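Local coordinates for protein cellobiose 2-epimerase (Caldibacillus thermoamylovorans, PDB 5ZHB) that catalyses the reversible epimerisation of cellobiose at C2 of its reducing-end glucose, giving 4-O-beta-D-glucosyl-D-mannose, at residues 314-319 / 326-331; 276-281 / 321-326; 77-82 / 130-135. All blocks are in the same frame, centred on the assembly; numbering follows the deposited sequence.

Overall arrangement
All three contacts lie in an (alpha/alpha)6 barrel, the fold of this epimerase family. Contacts 1 and 3 pack helix on helix, and contact 2 ties a helix to the turn between two others. Contacts 1 and 2 form one patch, their centres about 6 Å apart, around the turn between helices 306-323 and 326-343. They share Glu326 and touch at several places, among them the Phe328 and Tyr278 rings. Contact 3, between helices 69-86 and 131-145, lies across the chain's centre, its own centre about 35 Å from that of contact 1 and 37 Å from that of contact 2. All three centres lie about 19 to 21 Å from the chain's centre, probably well away from the sugar pocket, which in this family opens inside the barrel.

Contact 1. Residues 314-319 / 326-331; sequences VGFYNA and EKFLKA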
loop_
_atom_site.group_PDB
_atom_site.type_symbol
_atom_site.label_atom_id
_atom_site.label_comp_id
_atom_site.label_asym_id
_atom_site.label_seq_id
_atom_site.Cartn_x
_atom_site.Cartn_y
_atom_site.Cartn_z
ATOM N N VAL A 314 -7.389 -3.669 9.682
ATOM C CA VAL A 314 -8.141 -4.263 8.594
ATOM C C VAL A 314 -7.957 -5.789 8.634
ATOM O O VAL A 314 -8.921 -6.536 8.531
ATOM C CB VAL A 314 -7.802 -3.671 7.213
ATOM C CG1 VAL A 314 -8.562 -4.371 6.088
ATOM C CG2 VAL A 314 -8.079 -2.166 7.191
ATOM N N GLY A 315 -6.715 -6.247 8.763
ATOM C CA GLY A 315 -6.418 -7.658 8.641
ATOM C C GLY A 315 -7.054 -8.429 9.792
ATOM O O GLY A 315 -7.572 -9.511 9.577
ATOM N N PHE A 316 -7.052 -7.817 10.974
ATOM C CA PHE A 316 -7.650 -8.437 12.151
ATOM C C PHE A 316 -9.165 -8.510 12.012
ATOM O O PHE A 316 -9.757 -9.532 12.381
ATOM C CB PHE A 316 -7.177 -7.754 13.422
ATOM C CG PHE A 316 -5.749 -8.021 13.870
ATOM C CD1 PHE A 316 -5.032 -9.164 13.508
ATOM C CD2 PHE A 316 -5.131 -7.129 14.722
ATOM C CE1 PHE A 316 -3.730 -9.362 13.966
ATOM C CE2 PHE A 316 -3.842 -7.344 15.198
ATOM C CZ PHE A 316 -3.139 -8.444 14.795
ATOM N N TYR A 317 -9.788 -7.481 11.432
ATOM C CA TYR A 317 -11.225 -7.506 11.220
ATOM C C TYR A 317 -11.627 -8.551 10.171
ATOM O O TYR A 317 -12.651 -9.233 10.310
ATOM C CB TYR A 317 -11.769 -6.110 10.900
ATOM C CG TYR A 317 -13.279 -6.162 10.881
ATOM C CD1 TYR A 317 -14.007 -6.276 12.062
ATOM C CD2 TYR A 317 -13.971 -6.193 9.682
ATOM C CE1 TYR A 317 -15.392 -6.356 12.051
ATOM C CE2 TYR A 317 -15.349 -6.296 9.658
ATOM C CZ TYR A 317 -16.061 -6.389 10.843
ATOM O OH TYR A 317 -17.421 -6.471 10.773
ATOM N N ASN A 318 -10.843 -8.664 9.089
ATOM C CA ASN A 318 -11.039 -9.719 8.105
ATOM C C ASN A 318 -10.980 -11.089 8.784
ATOM O O ASN A 318 -11.855 -11.930 8.569
ATOM C CB ASN A 318 -9.971 -9.642 7.000
ATOM C CG ASN A 318 -10.232 -10.569 5.832
ATOM O OD1 ASN A 318 -11.239 -10.435 5.135
ATOM N ND2 ASN A 318 -9.317 -11.496 5.580
ATOM N N ALA A 319 -9.943 -11.302 9.588
ATOM C CA ALA A 319 -9.771 -12.528 10.334
ATOM C C ALA A 319 -10.973 -12.815 11.244
ATOM O O ALA A 319 -11.345 -13.983 11.408
ATOM C CB ALA A 319 -8.510 -12.455 11.129
ATOM N N GLU A 326 -13.514 -13.452 18.785
ATOM C CA GLU A 326 -13.572 -12.153 19.437
ATOM C C GLU A 326 -12.185 -11.551 19.699
ATOM O O GLU A 326 -12.097 -10.343 19.784
ATOM C CB GLU A 326 -14.316 -12.284 20.775
ATOM C CG GLU A 326 -15.784 -12.658 20.618
ATOM C CD GLU A 326 -16.699 -11.539 20.160
ATOM O OE1 GLU A 326 -17.391 -11.704 19.126
ATOM O OE2 GLU A 326 -16.733 -10.506 20.865
ATOM N N LYS A 327 -11.145 -12.380 19.912
ATOM C CA LYS A 327 -9.752 -11.967 20.041
ATOM C C LYS A 327 -9.379 -10.895 18.997
ATOM O O LYS A 327 -8.674 -9.921 19.289
ATOM C CB LYS A 327 -8.892 -13.207 19.814
ATOM C CG LYS A 327 -7.469 -13.139 20.327
ATOM C CD LYS A 327 -6.579 -14.293 19.863
ATOM C CE LYS A 327 -6.897 -15.632 20.451
ATOM N NZ LYS A 327 -6.344 -15.718 21.804
ATOM N N PHE A 328 -9.892 -11.062 17.774
ATOM C CA PHE A 328 -9.553 -10.169 16.672
ATOM C C PHE A 328 -10.294 -8.842 16.824
ATOM O O PHE A 328 -9.733 -7.796 16.513
ATOM C CB PHE A 328 -9.884 -10.858 15.347
ATOM C CG PHE A 328 -8.925 -11.972 14.964
ATOM C CD1 PHE A 328 -7.549 -11.759 14.911
ATOM C CD2 PHE A 328 -9.394 -13.260 14.715
ATOM C CE1 PHE A 328 -6.677 -12.777 14.573
ATOM C CE2 PHE A 328 -8.514 -14.293 14.410
ATOM C CZ PHE A 328 -7.143 -14.045 14.338
ATOM N N LEU A 329 -11.567 -8.901 17.255
ATOM C CA LEU A 329 -12.368 -7.718 17.504
ATOM C C LEU A 329 -11.727 -6.916 18.617
ATOM O O LEU A 329 -11.529 -5.711 18.496
ATOM C CB LEU A 329 -13.815 -8.016 17.876
ATOM C CG LEU A 329 -14.890 -7.523 16.909
ATOM C CD1 LEU A 329 -16.249 -7.684 17.596
ATOM C CD2 LEU A 329 -14.668 -6.078 16.495
ATOM N N LYS A 330 -11.415 -7.594 19.716
ATOM C CA LYS A 330 -10.722 -6.917 20.793
ATOM C C LYS A 330 -9.447 -6.255 20.266
ATOM O O LYS A 330 -9.073 -5.183 20.734
ATOM C CB LYS A 330 -10.304 -7.832 21.946
ATOM C CG LYS A 330 -10.037 -7.117 23.262
ATOM C CD LYS A 330 -11.301 -6.522 23.890
ATOM C CE LYS A 330 -11.566 -5.064 23.600
ATOM N NZ LYS A 330 -11.141 -4.188 24.701
ATOM N N ALA A 331 -8.734 -6.910 19.350
ATOM C CA ALA A 331 -7.441 -6.379 18.927
ATOM C C ALA A 331 -7.661 -5.063 18.174
ATOM O O ALA A 331 -6.878 -4.122 18.360
ATOM C CB ALA A 331 -6.661 -7.383 18.085
#
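Phe328 and Ala319 pack across two consecutive, nearly antiparallel helices, 306-323 and 326-343, whose segments here run at 155° to each other with their axes 8.2 Å apart. Phe328 can be followed outward from its backbone. Phe328 CB rests against the carbonyl of the facing helix, 3.3 Å from Phe316 O, and CG is still beside that oxygen. With CG anti to its own carbonyl carbon and beside the backbone N (chi1 -73°), the ring is carried along helix 306-323 to Ala319. The CD1 edge then turns to the other aromatic residue, Phe328 CD1 lying 3.9 Å from Phe316 CD1, while CD2 on the far side comes near the backbone carbonyl carbon of Ala319. Out to CE1, CE2 and CZ, the ring is covered on one face by the Ala319 methyl, a CH-pi contact in which Ala319 CB sits 3.6 Å from the centroid of the Phe328 ring and almost on the ring normal. Alanine suits this place because a single methyl lets the flat ring settle close to the helix. The two phenylalanine side chains run at about a right angle to each other, with ring planes 32° apart in an oblique pairing. Phe316 fills the next level of the interface, Phe316 CD2 lying 3.7 Å from Ala331 CB, again a small residue facing a large ring. Its side chain also touches Ile280 and Ile249, and so joins the pair to helices 267-283 and 245-262. On the other flank, Leu329 CD2 comes to the edge of the Tyr317 ring, 4.5 Å from Tyr317 CD1, a looser touch. With no hydrogen bond or salt bridge between them, the pairing of the two segments rests on buried hydrocarbon and the fit of two rings against two methyl groups.

Contact 2. Residues 276-281 / 321-326; sequences IAYNIE and EKTKDE
The turn that ends helix 306-323 and starts helix 326-343 is tied to helix 267-283 by Tyr278 and the N-cap residue Asp325. The tyrosine hydroxyl donates a short hydrogen bond, Tyr278 OH to Asp325 OD2 being 2.5 Å, and uses the anti lone pair of that oxygen. Asp325 OD2 arrives at the ring edge close to its plane, also 3.3 Å from Tyr278 CE1, with the carboxylate turned 51° from the ring. Asp325 divides its two oxygens: OD1 accepts from Lys327 N and caps the new helix, while OD2 is given to the tyrosine. Aspartate suits the place: its short chain puts one oxygen at the helix start, its second oxygen remains for the hydroxyl, and its negative charge is probably eased by the helix N-terminus.

Within the turn, Lys324 leaves the preceding helix with a positive phi of 52°, and Thr323 forms an ST turn, Asp325 N donating to Thr323 OG1 at 3.1 Å. Thr323 OG1 is lodged between its backbone N and carbonyl carbon (chi1 68°), which brings it to Ala319 O one helical turn earlier, its second bond. The same rotation leaves the methyl for the tyrosine, Thr323 CG2 lying 4.1 Å from Tyr278 CE2. Threonine thus supplies a hydroxyl to fold the turn and a methyl to pack.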
loop_
_atom_site.group_PDB
_atom_site.type_symbol
_atom_site.label_atom_id
_atom_site.label_comp_id
_atom_site.label_asym_id
_atom_site.label_seq_id
_atom_site.Cartn_x
_atom_site.Cartn_y
_atom_site.Cartn_z
ATOM N N ILE A 276 -1.600 -16.394 9.427
ATOM C CA ILE A 276 -0.858 -15.148 9.519
ATOM C C ILE A 276 -1.538 -14.233 10.546
ATOM O O ILE A 276 -0.880 -13.674 11.415
ATOM C CB ILE A 276 -0.716 -14.478 8.134
ATOM C CG1 ILE A 276 0.192 -15.287 7.166
ATOM C CG2 ILE A 276 -0.221 -13.036 8.257
ATOM C CD1 ILE A 276 -0.039 -14.921 5.709
ATOM N N ALA A 277 -2.857 -14.072 10.459
ATOM C CA ALA A 277 -3.557 -13.145 11.338
ATOM C C ALA A 277 -3.419 -13.549 12.808
ATOM O O ALA A 277 -3.089 -12.726 13.671
ATOM C CB ALA A 277 -4.982 -13.007 10.899
ATOM N N TYR A 278 -3.539 -14.860 13.087
ATOM C CA TYR A 278 -3.296 -15.357 14.432
ATOM C C TYR A 278 -1.866 -15.067 14.851
ATOM O O TYR A 278 -1.596 -14.697 16.003
ATOM C CB TYR A 278 -3.596 -16.850 14.574
ATOM C CG TYR A 278 -5.067 -17.105 14.842
ATOM C CD1 TYR A 278 -5.622 -16.747 16.073
ATOM C CD2 TYR A 278 -5.896 -17.700 13.903
ATOM C CE1 TYR A 278 -6.958 -16.972 16.348
ATOM C CE2 TYR A 278 -7.236 -17.951 14.181
ATOM C CZ TYR A 278 -7.762 -17.579 15.407
ATOM O OH TYR A 278 -9.070 -17.754 15.750
ATOM N N ASN A 279 -0.933 -15.276 13.922
ATOM C CA ASN A 279 0.471 -15.132 14.244
ATOM C C ASN A 279 0.763 -13.692 14.678
ATOM O O ASN A 279 1.527 -13.435 15.629
ATOM C CB ASN A 279 1.330 -15.576 13.053
ATOM C CG ASN A 279 2.782 -15.704 13.422
ATOM O OD1 ASN A 279 3.115 -16.406 14.386
ATOM N ND2 ASN A 279 3.650 -14.956 12.760
ATOM N N ILE A 280 0.199 -12.729 13.929
ATOM C CA ILE A 280 0.542 -11.338 14.188
ATOM C C ILE A 280 -0.198 -10.862 15.441
ATOM O O ILE A 280 0.351 -10.060 16.186
ATOM C CB ILE A 280 0.304 -10.448 12.950
ATOM C CG1 ILE A 280 1.159 -10.921 11.746
ATOM C CG2 ILE A 280 0.564 -8.988 13.312
ATOM C CD1 ILE A 280 2.658 -10.879 11.974
ATOM N N GLU A 281 -1.410 -11.374 15.688
ATOM C CA GLU A 281 -2.137 -11.060 16.920
ATOM C C GLU A 281 -1.273 -11.465 18.119
ATOM O O GLU A 281 -1.180 -10.732 19.102
ATOM C CB GLU A 281 -3.549 -11.646 16.879
ATOM C CG GLU A 281 -4.483 -11.262 18.033
ATOM C CD GLU A 281 -4.154 -11.822 19.428
ATOM O OE1 GLU A 281 -4.613 -11.295 20.455
ATOM O OE2 GLU A 281 -3.415 -12.802 19.502
ATOM N N GLU A 321 -14.024 -11.849 10.631
ATOM C CA GLU A 321 -15.060 -12.286 9.707
ATOM C C GLU A 321 -14.923 -13.788 9.405
ATOM O O GLU A 321 -15.906 -14.504 9.344
ATOM C CB GLU A 321 -15.101 -11.417 8.441
ATOM C CG GLU A 321 -15.693 -10.025 8.649
ATOM C CD GLU A 321 -15.814 -9.147 7.407
ATOM O OE1 GLU A 321 -14.781 -8.730 6.877
ATOM O OE2 GLU A 321 -16.926 -8.829 6.966
ATOM N N LYS A 322 -13.703 -14.299 9.255
ATOM C CA LYS A 322 -13.524 -15.699 8.898
ATOM C C LYS A 322 -13.559 -16.628 10.113
ATOM O O LYS A 322 -13.800 -17.827 9.961
ATOM C CB LYS A 322 -12.186 -15.945 8.197
ATOM C CG LYS A 322 -11.955 -15.141 6.945
ATOM C CD LYS A 322 -10.608 -15.486 6.312
ATOM C CE LYS A 322 -10.643 -16.285 5.047
ATOM N NZ LYS A 322 -11.509 -15.668 4.025
ATOM N N THR A 323 -13.232 -16.131 11.301
ATOM C CA THR A 323 -13.084 -17.016 12.446
ATOM C C THR A 323 -14.156 -16.783 13.512
ATOM O O THR A 323 -14.293 -17.640 14.385
ATOM C CB THR A 323 -11.692 -16.833 13.043
ATOM O OG1 THR A 323 -11.675 -15.517 13.591
ATOM C CG2 THR A 323 -10.593 -17.095 12.025
ATOM N N LYS A 324 -14.840 -15.624 13.490
ATOM C CA LYS A 324 -15.737 -15.186 14.558
ATOM C C LYS A 324 -15.053 -15.232 15.920
ATOM O O LYS A 324 -15.698 -15.372 16.963
ATOM C CB LYS A 324 -16.988 -16.062 14.615
ATOM C CG LYS A 324 -17.882 -15.978 13.392
ATOM C CD LYS A 324 -18.297 -14.565 13.008
ATOM C CE LYS A 324 -19.043 -14.516 11.721
ATOM N NZ LYS A 324 -20.133 -15.500 11.679
ATOM N N ASP A 325 -13.735 -15.080 15.910
ATOM C CA ASP A 325 -12.958 -15.115 17.127
ATOM C C ASP A 325 -12.824 -13.695 17.659
ATOM O O ASP A 325 -12.116 -12.878 17.070
ATOM C CB ASP A 325 -11.655 -15.846 16.895
ATOM C CG ASP A 325 -10.770 -16.070 18.105
ATOM O OD1 ASP A 325 -11.012 -15.429 19.148
ATOM O OD2 ASP A 325 -9.840 -16.879 17.975
ATOM N N GLU A 326 -13.514 -13.452 18.785
ATOM C CA GLU A 326 -13.572 -12.153 19.437
ATOM C C GLU A 326 -12.185 -11.551 19.699
ATOM O O GLU A 326 -12.097 -10.343 19.784
ATOM C CB GLU A 326 -14.316 -12.284 20.775
ATOM C CG GLU A 326 -15.784 -12.658 20.618
ATOM C CD GLU A 326 -16.699 -11.539 20.160
ATOM O OE1 GLU A 326 -17.391 -11.704 19.126
ATOM O OE2 GLU A 326 -16.733 -10.506 20.865
#

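Contact 3. Residues 77-82 / 130-135; sequences HAYRFL and NQEALD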
loop_
_atom_site.group_PDB
_atom_site.type_symbol
_atom_site.label_atom_id
_atom_site.label_comp_id
_atom_site.label_asym_id
_atom_site.label_seq_id
_atom_site.Cartn_x
_atom_site.Cartn_y
_atom_site.Cartn_z
ATOM N N HIS A 77 -8.076 15.520 -10.526
ATOM C CA HIS A 77 -6.862 16.316 -10.451
ATOM C C HIS A 77 -5.624 15.413 -10.352
ATOM O O HIS A 77 -4.568 15.675 -10.942
ATOM C CB HIS A 77 -6.974 17.259 -9.251
ATOM C CG HIS A 77 -5.867 18.229 -9.149
ATOM N ND1 HIS A 77 -5.805 19.311 -9.997
ATOM C CD2 HIS A 77 -4.775 18.301 -8.362
ATOM C CE1 HIS A 77 -4.730 20.029 -9.709
ATOM N NE2 HIS A 77 -4.074 19.424 -8.733
ATOM N N ALA A 78 -5.759 14.326 -9.589
ATOM C CA ALA A 78 -4.666 13.371 -9.440
ATOM C C ALA A 78 -4.413 12.624 -10.744
ATOM O O ALA A 78 -3.262 12.429 -11.135
ATOM C CB ALA A 78 -4.955 12.437 -8.281
ATOM N N TYR A 79 -5.494 12.237 -11.434
ATOM C CA TYR A 79 -5.404 11.510 -12.691
ATOM C C TYR A 79 -4.633 12.310 -13.749
ATOM O O TYR A 79 -3.733 11.768 -14.422
ATOM C CB TYR A 79 -6.808 11.132 -13.158
ATOM C CG TYR A 79 -6.774 10.467 -14.516
ATOM C CD1 TYR A 79 -6.445 9.127 -14.632
ATOM C CD2 TYR A 79 -7.073 11.178 -15.673
ATOM C CE1 TYR A 79 -6.402 8.502 -15.862
ATOM C CE2 TYR A 79 -7.021 10.562 -16.909
ATOM C CZ TYR A 79 -6.692 9.224 -17.002
ATOM O OH TYR A 79 -6.685 8.561 -18.188
ATOM N N ARG A 80 -4.994 13.597 -13.874
ATOM C CA ARG A 80 -4.331 14.528 -14.779
ATOM C C ARG A 80 -2.829 14.596 -14.530
ATOM O O ARG A 80 -2.043 14.456 -15.448
ATOM C CB ARG A 80 -4.911 15.946 -14.667
ATOM C CG ARG A 80 -6.319 16.040 -15.237
ATOM C CD ARG A 80 -6.756 17.495 -15.357
ATOM N NE ARG A 80 -7.172 18.143 -14.108
ATOM C CZ ARG A 80 -8.366 18.052 -13.523
ATOM N NH1 ARG A 80 -9.374 17.415 -14.107
ATOM N NH2 ARG A 80 -8.553 18.624 -12.346
ATOM N N PHE A 81 -2.420 14.804 -13.288
ATOM C CA PHE A 81 -1.004 14.897 -12.992
ATOM C C PHE A 81 -0.278 13.583 -13.282
ATOM O O PHE A 81 0.876 13.589 -13.729
ATOM C CB PHE A 81 -0.799 15.268 -11.519
ATOM C CG PHE A 81 0.633 15.703 -11.270
ATOM C CD1 PHE A 81 1.103 16.888 -11.820
ATOM C CD2 PHE A 81 1.515 14.945 -10.482
ATOM C CE1 PHE A 81 2.393 17.326 -11.544
ATOM C CE2 PHE A 81 2.817 15.354 -10.277
ATOM C CZ PHE A 81 3.251 16.555 -10.784
ATOM N N LEU A 82 -0.923 12.466 -12.931
ATOM C CA LEU A 82 -0.346 11.147 -13.147
ATOM C C LEU A 82 -0.104 10.928 -14.639
ATOM O O LEU A 82 0.988 10.509 -15.008
ATOM C CB LEU A 82 -1.206 10.028 -12.559
ATOM C CG LEU A 82 -0.656 8.606 -12.721
ATOM C CD1 LEU A 82 0.569 8.426 -11.821
ATOM C CD2 LEU A 82 -1.711 7.550 -12.445
ATOM N N ASN A 130 -13.521 5.776 -17.531
ATOM C CA ASN A 130 -12.636 6.446 -18.465
ATOM C C ASN A 130 -11.757 5.409 -19.159
ATOM O O ASN A 130 -10.815 4.878 -18.564
ATOM C CB ASN A 130 -11.811 7.536 -17.781
ATOM C CG ASN A 130 -10.884 8.262 -18.731
ATOM O OD1 ASN A 130 -10.327 7.662 -19.653
ATOM N ND2 ASN A 130 -10.716 9.555 -18.539
ATOM N N GLN A 131 -12.025 5.202 -20.458
ATOM C CA GLN A 131 -11.378 4.168 -21.250
ATOM C C GLN A 131 -9.865 4.382 -21.335
ATOM O O GLN A 131 -9.110 3.416 -21.423
ATOM C CB GLN A 131 -11.973 4.124 -22.656
ATOM C CG GLN A 131 -11.544 2.902 -23.459
ATOM C CD GLN A 131 -11.933 1.593 -22.806
ATOM O OE1 GLN A 131 -13.071 1.405 -22.355
ATOM N NE2 GLN A 131 -10.977 0.678 -22.732
ATOM N N GLU A 132 -9.437 5.652 -21.333
ATOM C CA GLU A 132 -8.025 5.990 -21.371
ATOM C C GLU A 132 -7.324 5.433 -20.119
ATOM O O GLU A 132 -6.267 4.796 -20.203
ATOM C CB GLU A 132 -7.990 7.510 -21.487
ATOM C CG GLU A 132 -6.585 8.072 -21.653
ATOM C CD GLU A 132 -6.534 9.582 -21.500
ATOM O OE1 GLU A 132 -6.593 10.135 -20.353
ATOM O OE2 GLU A 132 -6.462 10.188 -22.597
ATOM N N ALA A 133 -7.964 5.635 -18.964
ATOM C CA ALA A 133 -7.430 5.182 -17.684
ATOM C C ALA A 133 -7.212 3.671 -17.720
ATOM O O ALA A 133 -6.162 3.194 -17.299
ATOM C CB ALA A 133 -8.361 5.595 -16.553
ATOM N N LEU A 134 -8.188 2.922 -18.265
ATOM C CA LEU A 134 -8.083 1.471 -18.310
ATOM C C LEU A 134 -6.975 1.033 -19.273
ATOM O O LEU A 134 -6.246 0.086 -18.965
ATOM C CB LEU A 134 -9.423 0.815 -18.659
ATOM C CG LEU A 134 -9.383 -0.706 -18.859
ATOM C CD1 LEU A 134 -8.852 -1.406 -17.609
ATOM C CD2 LEU A 134 -10.740 -1.298 -19.249
ATOM N N ASP A 135 -6.859 1.708 -20.431
ATOM C CA ASP A 135 -5.798 1.445 -21.403
ATOM C C ASP A 135 -4.423 1.681 -20.773
ATOM O O ASP A 135 -3.457 0.971 -21.028
ATOM C CB ASP A 135 -5.917 2.369 -22.607
ATOM C CG ASP A 135 -4.835 2.221 -23.674
ATOM O OD1 ASP A 135 -4.708 1.113 -24.240
ATOM O OD2 ASP A 135 -4.103 3.213 -23.925
#
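Tyr79 reaches from helix 69-86 to the first turn of helix 131-145, where its hydroxyl donates to Glu132, with Tyr79 OH 2.7 Å from Glu132 OE1. The bond uses the anti lone pair of OE1, which lies at the ring edge near its plane, and the carboxylate is turned only 18° from the ring. Glu132 comes to the hydroxyl by an extended chain, its CG opposite the backbone N (chi1 -175°). Beside this bond the ring leans on a methyl, Tyr79 CE1 lying 3.6 Å from Ala133 CB; the small alanine lets the phenol come close to the helix. A phenylalanine in place of Tyr79 would probably leave Glu132 OE1 without this donor and its carboxylate freer to swing.

The next shell is an N-cap. Asn130, just before the helix, accepts with OD1 from the backbone of the first turn, Ala133 N lying 3.2 Å from Asn130 OD1, and, weakly, from Glu132 N. These bonds help hold the first turn from which Glu132 and Ala133 meet the tyrosine. Asparagine suits the position because its short amide can fold back over the helix start. Asn130 ND2 is also 4.2 Å from Tyr79 CE2. Further out, Asn130 N is bonded to Thr128 OG1, and Tyr124 stacks with the Tyr79 ring and touches Ala133, so that helix 111-128 contacts both partners.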